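Local structure of Ras GTPase-activating-like protein IQGAP2 (Homo sapiens, 4EZA) at residues K47-D52 with V64-L69; D37-Q42 with F97-V102; V59-V64 with K75-I80. The protein probably binds phosphoinositides through a domain of atypical type with a pseudo-C2 fold, as part of an IQGAP signalling protein. All blocks are in the same frame, centred on the assembly; numbering follows the deposited sequence.

Contact 1: residues K47-D52 with V64-L69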
loop_
_atom_site.group_PDB
_atom_site.type_symbol
_atom_site.label_atom_id
_atom_site.label_comp_id
_atom_site.label_asym_id
_atom_site.label_seq_id
_atom_site.Cartn_x
_atom_site.Cartn_y
_atom_site.Cartn_z
ATOM N N LYS A 47 -1.100 -4.731 -13.411
ATOM C CA LYS A 47 -0.799 -6.144 -13.106
ATOM C C LYS A 47 0.696 -6.394 -12.887
ATOM O O LYS A 47 1.077 -7.372 -12.232
ATOM C CB LYS A 47 -1.314 -7.056 -14.229
ATOM C CG LYS A 47 -0.638 -6.810 -15.568
ATOM C CD LYS A 47 -1.168 -7.691 -16.671
ATOM C CE LYS A 47 -0.520 -7.294 -18.003
ATOM N NZ LYS A 47 -1.149 -7.970 -19.181
ATOM N N ASN A 48 1.535 -5.498 -13.415
ATOM C CA ASN A 48 2.996 -5.651 -13.353
ATOM C C ASN A 48 3.647 -5.079 -12.101
ATOM O O ASN A 48 4.863 -5.224 -11.879
ATOM C CB ASN A 48 3.616 -5.047 -14.606
ATOM C CG ASN A 48 3.296 -5.859 -15.842
ATOM O OD1 ASN A 48 3.088 -7.070 -15.748
ATOM N ND2 ASN A 48 3.267 -5.211 -17.003
ATOM N N VAL A 49 2.842 -4.407 -11.289
ATOM C CA VAL A 49 3.268 -3.929 -9.979
ATOM C C VAL A 49 2.641 -4.792 -8.909
ATOM O O VAL A 49 1.433 -5.078 -8.953
ATOM C CB VAL A 49 2.879 -2.442 -9.765
ATOM C CG1 VAL A 49 3.080 -2.029 -8.326
ATOM C CG2 VAL A 49 3.686 -1.557 -10.715
ATOM N N THR A 50 3.456 -5.200 -7.939
ATOM C CA THR A 50 2.958 -5.981 -6.804
ATOM C C THR A 50 3.417 -5.310 -5.525
ATOM O O THR A 50 4.443 -4.625 -5.493
ATOM C CB THR A 50 3.427 -7.458 -6.873
ATOM O OG1 THR A 50 2.771 -8.108 -7.963
ATOM C CG2 THR A 50 3.105 -8.226 -5.598
ATOM N N PHE A 51 2.618 -5.470 -4.480
ATOM C CA PHE A 51 2.974 -5.001 -3.146
ATOM C C PHE A 51 3.008 -6.179 -2.204
ATOM O O PHE A 51 2.054 -6.943 -2.162
ATOM C CB PHE A 51 1.973 -3.965 -2.654
ATOM C CG PHE A 51 1.884 -2.778 -3.537
ATOM C CD1 PHE A 51 2.828 -1.754 -3.440
ATOM C CD2 PHE A 51 0.872 -2.680 -4.496
ATOM C CE1 PHE A 51 2.775 -0.660 -4.303
ATOM C CE2 PHE A 51 0.813 -1.595 -5.341
ATOM C CZ PHE A 51 1.753 -0.585 -5.250
ATOM N N ASP A 52 4.133 -6.350 -1.516
ATOM C CA ASP A 52 4.306 -7.402 -0.509
ATOM C C ASP A 52 4.125 -6.751 0.846
ATOM O O ASP A 52 4.773 -5.733 1.122
ATOM C CB ASP A 52 5.723 -8.014 -0.544
ATOM C CG ASP A 52 5.987 -8.871 -1.779
ATOM O OD1 ASP A 52 5.074 -9.063 -2.618
ATOM O OD2 ASP A 52 7.135 -9.368 -1.905
ATOM N N VAL A 64 6.005 -2.612 3.845
ATOM C CA VAL A 64 5.386 -2.745 2.527
ATOM C C VAL A 64 6.434 -2.554 1.447
ATOM O O VAL A 64 7.107 -1.525 1.404
ATOM C CB VAL A 64 4.217 -1.743 2.293
ATOM C CG1 VAL A 64 3.620 -1.916 0.889
ATOM C CG2 VAL A 64 3.150 -1.906 3.372
ATOM N N ARG A 65 6.565 -3.550 0.571
ATOM C CA ARG A 65 7.522 -3.479 -0.550
ATOM C C ARG A 65 6.789 -3.303 -1.870
ATOM O O ARG A 65 5.775 -3.970 -2.120
ATOM C CB ARG A 65 8.342 -4.761 -0.622
ATOM C CG ARG A 65 8.936 -5.227 0.693
ATOM C CD ARG A 65 10.176 -4.452 1.046
ATOM N NE ARG A 65 10.693 -4.833 2.357
ATOM C CZ ARG A 65 11.660 -5.724 2.558
ATOM N NH1 ARG A 65 12.234 -6.338 1.532
ATOM N NH2 ARG A 65 12.057 -6.001 3.793
ATOM N N SER A 66 7.286 -2.387 -2.698
ATOM C CA SER A 66 6.744 -2.134 -4.031
ATOM C C SER A 66 7.657 -2.795 -5.040
ATOM O O SER A 66 8.863 -2.506 -5.074
ATOM C CB SER A 66 6.663 -0.619 -4.277
ATOM O OG SER A 66 6.206 -0.307 -5.587
ATOM N N LYS A 67 7.085 -3.686 -5.846
ATOM C CA LYS A 67 7.831 -4.379 -6.911
ATOM C C LYS A 67 7.308 -4.069 -8.299
ATOM O O LYS A 67 6.130 -3.809 -8.496
ATOM C CB LYS A 67 7.814 -5.885 -6.698
ATOM C CG LYS A 67 8.351 -6.319 -5.350
ATOM C CD LYS A 67 8.477 -7.830 -5.361
ATOM C CE LYS A 67 9.377 -8.331 -4.267
ATOM N NZ LYS A 67 9.239 -9.809 -4.137
ATOM N N PHE A 68 8.210 -4.088 -9.266
ATOM C CA PHE A 68 7.841 -3.942 -10.657
ATOM C C PHE A 68 8.514 -5.085 -11.384
ATOM O O PHE A 68 9.738 -5.229 -11.341
ATOM C CB PHE A 68 8.295 -2.586 -11.222
ATOM C CG PHE A 68 8.023 -2.429 -12.681
ATOM C CD1 PHE A 68 6.717 -2.266 -13.137
ATOM C CD2 PHE A 68 9.060 -2.477 -13.613
ATOM C CE1 PHE A 68 6.442 -2.122 -14.508
ATOM C CE2 PHE A 68 8.787 -2.342 -14.987
ATOM C CZ PHE A 68 7.483 -2.169 -15.425
ATOM N N LEU A 69 7.699 -5.882 -12.058
ATOM C CA LEU A 69 8.184 -7.060 -12.768
ATOM C C LEU A 69 9.088 -7.893 -11.860
ATOM O O LEU A 69 10.147 -8.373 -12.292
ATOM C CB LEU A 69 8.904 -6.661 -14.076
ATOM C CG LEU A 69 8.029 -5.950 -15.121
ATOM C CD1 LEU A 69 8.840 -5.538 -16.359
ATOM C CD2 LEU A 69 6.820 -6.784 -15.533
#
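Asp52 and Lys67 face each other diagonally across two antiparallel strands, on the face that also bears Thr50 and Arg65. Lys67 leaves its strand with CG anti to the carbonyl carbon (chi1 -56°) and then runs on extended, which carries NZ past its direct neighbour Thr50 to a salt bridge with Asp52, NZ to OD2 3.1 Å. The amine enters on the syn side of OD2, 27° out of the carboxylate plane. A long, flexible lysine suits this diagonal reach, and its charge probably offsets that of a largely buried carboxylate, whose OD1 has no partner of its own. Arg65, directly across from Asp52, turns its guanidinium instead to Asp63 and Glu72.

The other face is largely apolar. Val49 and Phe68 meet at about a right angle, the methyl CG2 lying in the plane of the ring at its edge, 3.9 Å from CD1. Small Ser66 fits beside the Phe51 ring, with OG 3.7 Å from CE1, and Phe97 packs on both residues. At the end of the ladder Leu69 runs alongside Asn48, its CD2 3.7 Å from Asn48 CG, while Leu69 N bonds Asn48 O at 2.9 Å. Thr50 with Lys67 and Asp52 with Arg65 each exchange two backbone bonds. This is the pairing of an antiparallel beta hairpin, here the two inner strands of the four-stranded sheet in the pseudo-C2 fold.

Contact 2: residues D37-Q42 with F97-V102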
loop_
_atom_site.group_PDB
_atom_site.type_symbol
_atom_site.label_atom_id
_atom_site.label_comp_id
_atom_site.label_asym_id
_atom_site.label_seq_id
_atom_site.Cartn_x
_atom_site.Cartn_y
_atom_site.Cartn_z
ATOM N N ASP A 37 -4.076 5.427 -7.756
ATOM C CA ASP A 37 -3.321 5.577 -8.999
ATOM C C ASP A 37 -1.839 5.399 -8.754
ATOM O O ASP A 37 -1.367 5.493 -7.620
ATOM C CB ASP A 37 -3.586 6.957 -9.611
ATOM C CG ASP A 37 -3.325 7.012 -11.119
ATOM O OD1 ASP A 37 -3.060 5.979 -11.779
ATOM O OD2 ASP A 37 -3.391 8.134 -11.667
ATOM N N ILE A 38 -1.118 5.119 -9.837
ATOM C CA ILE A 38 0.344 5.078 -9.842
ATOM C C ILE A 38 0.795 6.039 -10.942
ATOM O O ILE A 38 0.462 5.839 -12.116
ATOM C CB ILE A 38 0.906 3.676 -10.121
ATOM C CG1 ILE A 38 0.466 2.680 -9.040
ATOM C CG2 ILE A 38 2.455 3.740 -10.180
ATOM C CD1 ILE A 38 0.772 1.233 -9.350
ATOM N N ASP A 39 1.514 7.087 -10.536
ATOM C CA ASP A 39 1.942 8.128 -11.468
ATOM C C ASP A 39 2.823 7.501 -12.527
ATOM O O ASP A 39 3.656 6.632 -12.217
ATOM C CB ASP A 39 2.743 9.219 -10.746
ATOM C CG ASP A 39 1.944 9.951 -9.677
ATOM O OD1 ASP A 39 0.712 10.082 -9.808
ATOM O OD2 ASP A 39 2.580 10.431 -8.703
ATOM N N ASP A 40 2.626 7.944 -13.773
ATOM C CA ASP A 40 3.444 7.542 -14.926
ATOM C C ASP A 40 3.245 6.106 -15.400
ATOM O O ASP A 40 3.906 5.680 -16.347
ATOM C CB ASP A 40 4.936 7.820 -14.663
ATOM C CG ASP A 40 5.232 9.296 -14.514
ATOM O OD1 ASP A 40 4.554 10.098 -15.193
ATOM O OD2 ASP A 40 6.159 9.652 -13.744
ATOM N N LEU A 41 2.334 5.356 -14.780
ATOM C CA LEU A 41 2.071 3.991 -15.217
ATOM C C LEU A 41 0.670 3.863 -15.767
ATOM O O LEU A 41 -0.299 4.199 -15.075
ATOM C CB LEU A 41 2.248 3.006 -14.062
ATOM C CG LEU A 41 2.149 1.510 -14.352
ATOM C CD1 LEU A 41 3.298 1.056 -15.242
ATOM C CD2 LEU A 41 2.157 0.760 -13.052
ATOM N N GLN A 42 0.567 3.381 -17.006
ATOM C CA GLN A 42 -0.723 3.146 -17.648
ATOM C C GLN A 42 -1.493 2.137 -16.828
ATOM O O GLN A 42 -0.927 1.165 -16.323
ATOM C CB GLN A 42 -0.535 2.595 -19.058
ATOM C CG GLN A 42 -0.230 3.637 -20.101
ATOM C CD GLN A 42 -0.517 3.151 -21.520
ATOM O OE1 GLN A 42 -0.692 1.948 -21.765
ATOM N NE2 GLN A 42 -0.570 4.089 -22.462
ATOM N N PHE A 97 3.920 5.511 -1.538
ATOM C CA PHE A 97 5.202 5.672 -2.209
ATOM C C PHE A 97 5.118 6.936 -3.041
ATOM O O PHE A 97 4.037 7.489 -3.214
ATOM C CB PHE A 97 5.534 4.467 -3.089
ATOM C CG PHE A 97 5.690 3.187 -2.317
ATOM C CD1 PHE A 97 6.848 2.951 -1.570
ATOM C CD2 PHE A 97 4.696 2.224 -2.319
ATOM C CE1 PHE A 97 7.005 1.762 -0.865
ATOM C CE2 PHE A 97 4.844 1.029 -1.586
ATOM C CZ PHE A 97 6.009 0.808 -0.869
ATOM N N ASP A 98 6.266 7.422 -3.526
ATOM C CA ASP A 98 6.318 8.689 -4.251
ATOM C C ASP A 98 5.249 8.790 -5.342
ATOM O O ASP A 98 4.651 9.841 -5.517
ATOM C CB ASP A 98 7.715 8.924 -4.848
ATOM C CG ASP A 98 8.627 9.735 -3.924
ATOM O OD1 ASP A 98 8.146 10.281 -2.900
ATOM O OD2 ASP A 98 9.837 9.843 -4.241
ATOM N N LYS A 99 5.004 7.684 -6.038
ATOM C CA LYS A 99 4.084 7.657 -7.171
ATOM C C LYS A 99 2.789 6.893 -6.875
ATOM O O LYS A 99 1.948 6.765 -7.756
ATOM C CB LYS A 99 4.768 7.026 -8.389
ATOM C CG LYS A 99 6.008 7.784 -8.938
ATOM C CD LYS A 99 6.426 7.337 -10.362
ATOM C CE LYS A 99 7.221 6.001 -10.397
ATOM N NZ LYS A 99 8.031 5.766 -11.668
ATOM N N VAL A 100 2.622 6.394 -5.656
ATOM C CA VAL A 100 1.514 5.482 -5.379
ATOM C C VAL A 100 0.551 6.081 -4.376
ATOM O O VAL A 100 0.894 6.233 -3.202
ATOM C CB VAL A 100 2.024 4.125 -4.854
ATOM C CG1 VAL A 100 0.866 3.204 -4.567
ATOM C CG2 VAL A 100 2.971 3.459 -5.888
ATOM N N LYS A 101 -0.657 6.415 -4.840
ATOM C CA LYS A 101 -1.683 7.007 -3.989
ATOM C C LYS A 101 -2.648 5.944 -3.507
ATOM O O LYS A 101 -3.191 5.187 -4.318
ATOM C CB LYS A 101 -2.434 8.095 -4.747
ATOM C CG LYS A 101 -3.280 8.970 -3.870
ATOM C CD LYS A 101 -3.834 10.108 -4.726
ATOM C CE LYS A 101 -4.783 10.997 -3.949
ATOM N NZ LYS A 101 -5.716 11.740 -4.871
ATOM N N VAL A 102 -2.885 5.925 -2.199
ATOM C CA VAL A 102 -3.736 4.923 -1.546
ATOM C C VAL A 102 -4.776 5.544 -0.635
ATOM O O VAL A 102 -4.634 6.682 -0.167
ATOM C CB VAL A 102 -2.941 3.843 -0.744
ATOM C CG1 VAL A 102 -1.965 3.089 -1.656
ATOM C CG2 VAL A 102 -2.228 4.453 0.455
HETATM O O HOH W 1 5.628 4.270 -13.137
HETATM O O HOH W 2 -0.574 8.662 -7.698
HETATM O O HOH W 3 8.504 7.946 -13.722
#
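The carbonyl oxygen of Lys99 takes the N-H of Asp39, N to O 2.8 Å, in the carbonyl plane and on a lone pair; the CA-H of Ile38 points at the same oxygen, and a water stands 3.2 Å from Lys99 O. Together with the bond from Lys101 N to Asp37 O, this makes a short antiparallel pairing of 35-38, an outer strand of the three-stranded sheet of the pseudo-C2 fold, with the central strand 100-103. A type II turn, Ile38 to Leu41, follows the first strand, with Asp40 at positive phi, and a type I turn, Phe97 to Val100, leads into the second.

Ile38 and Val100 form the non-hydrogen-bonded pair. They lie side by side and point the same way, Ile38 CG1 to Val100 CG2 4.1 Å, and these branched apolar residues suit the face that packs on Val49 and Phe51 of the other sheet.

Asp39 CG sits beside its own backbone N (chi1 -62°), which lays the carboxylate against Lys99, with OD2 3.5 Å from Lys99 CA. OD2 also forms a salt bridge with Lys95, while the same water stands 2.8 Å from Asp39 OD1. With a leucine at Asp39, Lys95 would probably lose this counter-charge and the water one of its partners.

Lys99 CD passes 3.4 Å from Asp39 O; the bend at chi3 (-79°) beyond it then directs CE and the amine to two further waters. One in turn donates a hydrogen bond to Asp39 O, and the other links Lys99 NZ (3.0 Å) to Asp40 OD2 (2.9 Å).

Contact 3: residues V59-V64 with K75-I80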
loop_
_atom_site.group_PDB
_atom_site.type_symbol
_atom_site.label_atom_id
_atom_site.label_comp_id
_atom_site.label_asym_id
_atom_site.label_seq_id
_atom_site.Cartn_x
_atom_site.Cartn_y
_atom_site.Cartn_z
ATOM N N VAL A 59 4.857 -5.355 16.605
ATOM C CA VAL A 59 3.448 -5.518 16.280
ATOM C C VAL A 59 2.806 -4.132 16.224
ATOM O O VAL A 59 2.738 -3.394 17.231
ATOM C CB VAL A 59 2.684 -6.394 17.305
ATOM C CG1 VAL A 59 1.241 -6.630 16.824
ATOM C CG2 VAL A 59 3.400 -7.726 17.527
ATOM N N GLY A 60 2.337 -3.798 15.035
ATOM C CA GLY A 60 1.740 -2.502 14.747
ATOM C C GLY A 60 2.550 -1.765 13.698
ATOM O O GLY A 60 2.127 -0.715 13.223
ATOM N N ILE A 61 3.715 -2.296 13.339
ATOM C CA ILE A 61 4.499 -1.725 12.236
ATOM C C ILE A 61 4.549 -2.712 11.073
ATOM O O ILE A 61 4.888 -3.883 11.259
ATOM C CB ILE A 61 5.919 -1.277 12.672
ATOM C CG1 ILE A 61 5.798 -0.144 13.710
ATOM C CG2 ILE A 61 6.755 -0.818 11.443
ATOM C CD1 ILE A 61 7.097 0.296 14.297
ATOM N N PHE A 62 4.195 -2.233 9.882
ATOM C CA PHE A 62 4.154 -3.083 8.691
ATOM C C PHE A 62 5.194 -2.653 7.692
ATOM O O PHE A 62 5.462 -1.472 7.538
ATOM C CB PHE A 62 2.767 -3.041 8.048
ATOM C CG PHE A 62 1.690 -3.607 8.924
ATOM C CD1 PHE A 62 1.368 -4.955 8.859
ATOM C CD2 PHE A 62 1.004 -2.781 9.799
ATOM C CE1 PHE A 62 0.364 -5.479 9.674
ATOM C CE2 PHE A 62 0.007 -3.286 10.621
ATOM C CZ PHE A 62 -0.310 -4.639 10.562
ATOM N N ASP A 63 5.755 -3.632 7.000
ATOM C CA ASP A 63 6.794 -3.417 6.018
ATOM C C ASP A 63 6.108 -3.648 4.675
ATOM O O ASP A 63 5.633 -4.752 4.422
ATOM C CB ASP A 63 7.886 -4.472 6.288
ATOM C CG ASP A 63 9.150 -4.261 5.507
ATOM O OD1 ASP A 63 9.193 -3.455 4.556
ATOM O OD2 ASP A 63 10.129 -4.963 5.853
ATOM N N VAL A 64 6.005 -2.612 3.845
ATOM C CA VAL A 64 5.386 -2.745 2.527
ATOM C C VAL A 64 6.434 -2.554 1.447
ATOM O O VAL A 64 7.107 -1.525 1.404
ATOM C CB VAL A 64 4.217 -1.743 2.293
ATOM C CG1 VAL A 64 3.620 -1.916 0.889
ATOM C CG2 VAL A 64 3.150 -1.906 3.372
ATOM N N LYS A 75 10.564 0.510 -0.524
ATOM C CA LYS A 75 10.122 -0.124 0.711
ATOM C C LYS A 75 9.706 0.994 1.672
ATOM O O LYS A 75 10.363 2.029 1.734
ATOM C CB LYS A 75 11.298 -0.904 1.297
ATOM C CG LYS A 75 11.116 -1.528 2.667
ATOM C CD LYS A 75 12.470 -1.917 3.318
ATOM C CE LYS A 75 13.557 -2.350 2.344
ATOM N NZ LYS A 75 14.852 -2.660 3.027
ATOM N N VAL A 76 8.619 0.780 2.405
ATOM C CA VAL A 76 8.132 1.757 3.384
ATOM C C VAL A 76 7.649 1.031 4.637
ATOM O O VAL A 76 7.106 -0.068 4.557
ATOM C CB VAL A 76 7.013 2.676 2.801
ATOM C CG1 VAL A 76 5.726 1.893 2.558
ATOM C CG2 VAL A 76 6.750 3.886 3.710
ATOM N N GLN A 77 7.877 1.629 5.799
ATOM C CA GLN A 77 7.309 1.109 7.033
ATOM C C GLN A 77 6.151 1.981 7.452
ATOM O O GLN A 77 6.257 3.211 7.472
ATOM C CB GLN A 77 8.381 0.981 8.119
ATOM C CG GLN A 77 9.375 -0.143 7.789
ATOM C CD GLN A 77 10.210 -0.625 8.965
ATOM O OE1 GLN A 77 10.838 -1.684 8.887
ATOM N NE2 GLN A 77 10.231 0.138 10.048
ATOM N N LEU A 78 5.043 1.324 7.777
ATOM C CA LEU A 78 3.825 2.004 8.201
ATOM C C LEU A 78 3.443 1.614 9.612
ATOM O O LEU A 78 3.385 0.426 9.947
ATOM C CB LEU A 78 2.662 1.691 7.246
ATOM C CG LEU A 78 2.924 2.008 5.771
ATOM C CD1 LEU A 78 1.744 1.519 4.973
ATOM C CD2 LEU A 78 3.140 3.536 5.549
ATOM N N ASN A 79 3.137 2.625 10.407
ATOM C CA ASN A 79 2.789 2.483 11.799
ATOM C C ASN A 79 1.280 2.634 11.933
ATOM O O ASN A 79 0.708 3.648 11.550
ATOM C CB ASN A 79 3.538 3.596 12.562
ATOM C CG ASN A 79 3.281 3.601 14.054
ATOM O OD1 ASN A 79 2.180 3.325 14.524
ATOM N ND2 ASN A 79 4.309 3.941 14.814
ATOM N N ILE A 80 0.627 1.621 12.495
ATOM C CA ILE A 80 -0.836 1.654 12.660
ATOM C C ILE A 80 -1.354 2.871 13.432
ATOM O O ILE A 80 -2.438 3.393 13.104
ATOM C CB ILE A 80 -1.336 0.333 13.330
ATOM C CG1 ILE A 80 -2.873 0.178 13.256
ATOM C CG2 ILE A 80 -0.825 0.202 14.806
ATOM C CD1 ILE A 80 -3.452 0.286 11.909
#
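Gly60 O receives a nearly straight bond from Ile80 N, N to O 2.9 Å, just where the second strand passes into helix 80-88. Ile80 CG2 lies 3.7 Å from Gly60 CA. A CB would press on the preceding carbonyl oxygen at this phi of 118°, and would also sit tightly against Ile80 CG2, so glycine suits the position. The backbone oxygen of Ile61 takes a bond from Thr56 OG1. Phe62 and Leu78 then satisfy each other twice: Phe62 N reaches Leu78 O at 2.8 Å and Leu78 N returns to Phe62 O. Val64 and Val76 do likewise. This is the ladder of a second antiparallel hairpin, pairing strand 61-68 with the edge strand 71-79 of the four-stranded sheet. On the face that carries Phe62 and Leu78, Val64 CG2 meets Leu78 CD1 at 4.0 Å, apolar residues suited to the side that packs on Phe97 and Leu107.

The polar side chains of the other face look to different partners. Asp63 OD1 touches the aliphatic part of Lys75, 3.3 Å from CG, but Lys75 NZ is 5.9 Å from Asp63 OD1, too far for a salt bridge, and the carboxylate pairs with Arg65. Asn79 is the N-cap of the helix, its OD1 accepting the backbone N-H of Gln81.

In the fold
After strand 22-25 and helix 26-32, strand 35-38 opens contact 2, but its partner at 97-102 arrives only late in the chain, so contact 2 closes the longest loop. Both hairpin contacts are nested inside it. Contact 1 begins at 47-52 and closes at 64-69; contact 3 opens at 59-64, before that closure, and ends at 75-80, so the two cross and share Val64 on strand 61-68. Together they unite three neighbouring strands of the four-stranded sheet, whereas contact 2 belongs to the three-stranded one. Phe97 joins the sheets: its ring packs against Phe51 and Ser66 of contact 1 and Val76 of contact 3, while Leu41 meets Val49.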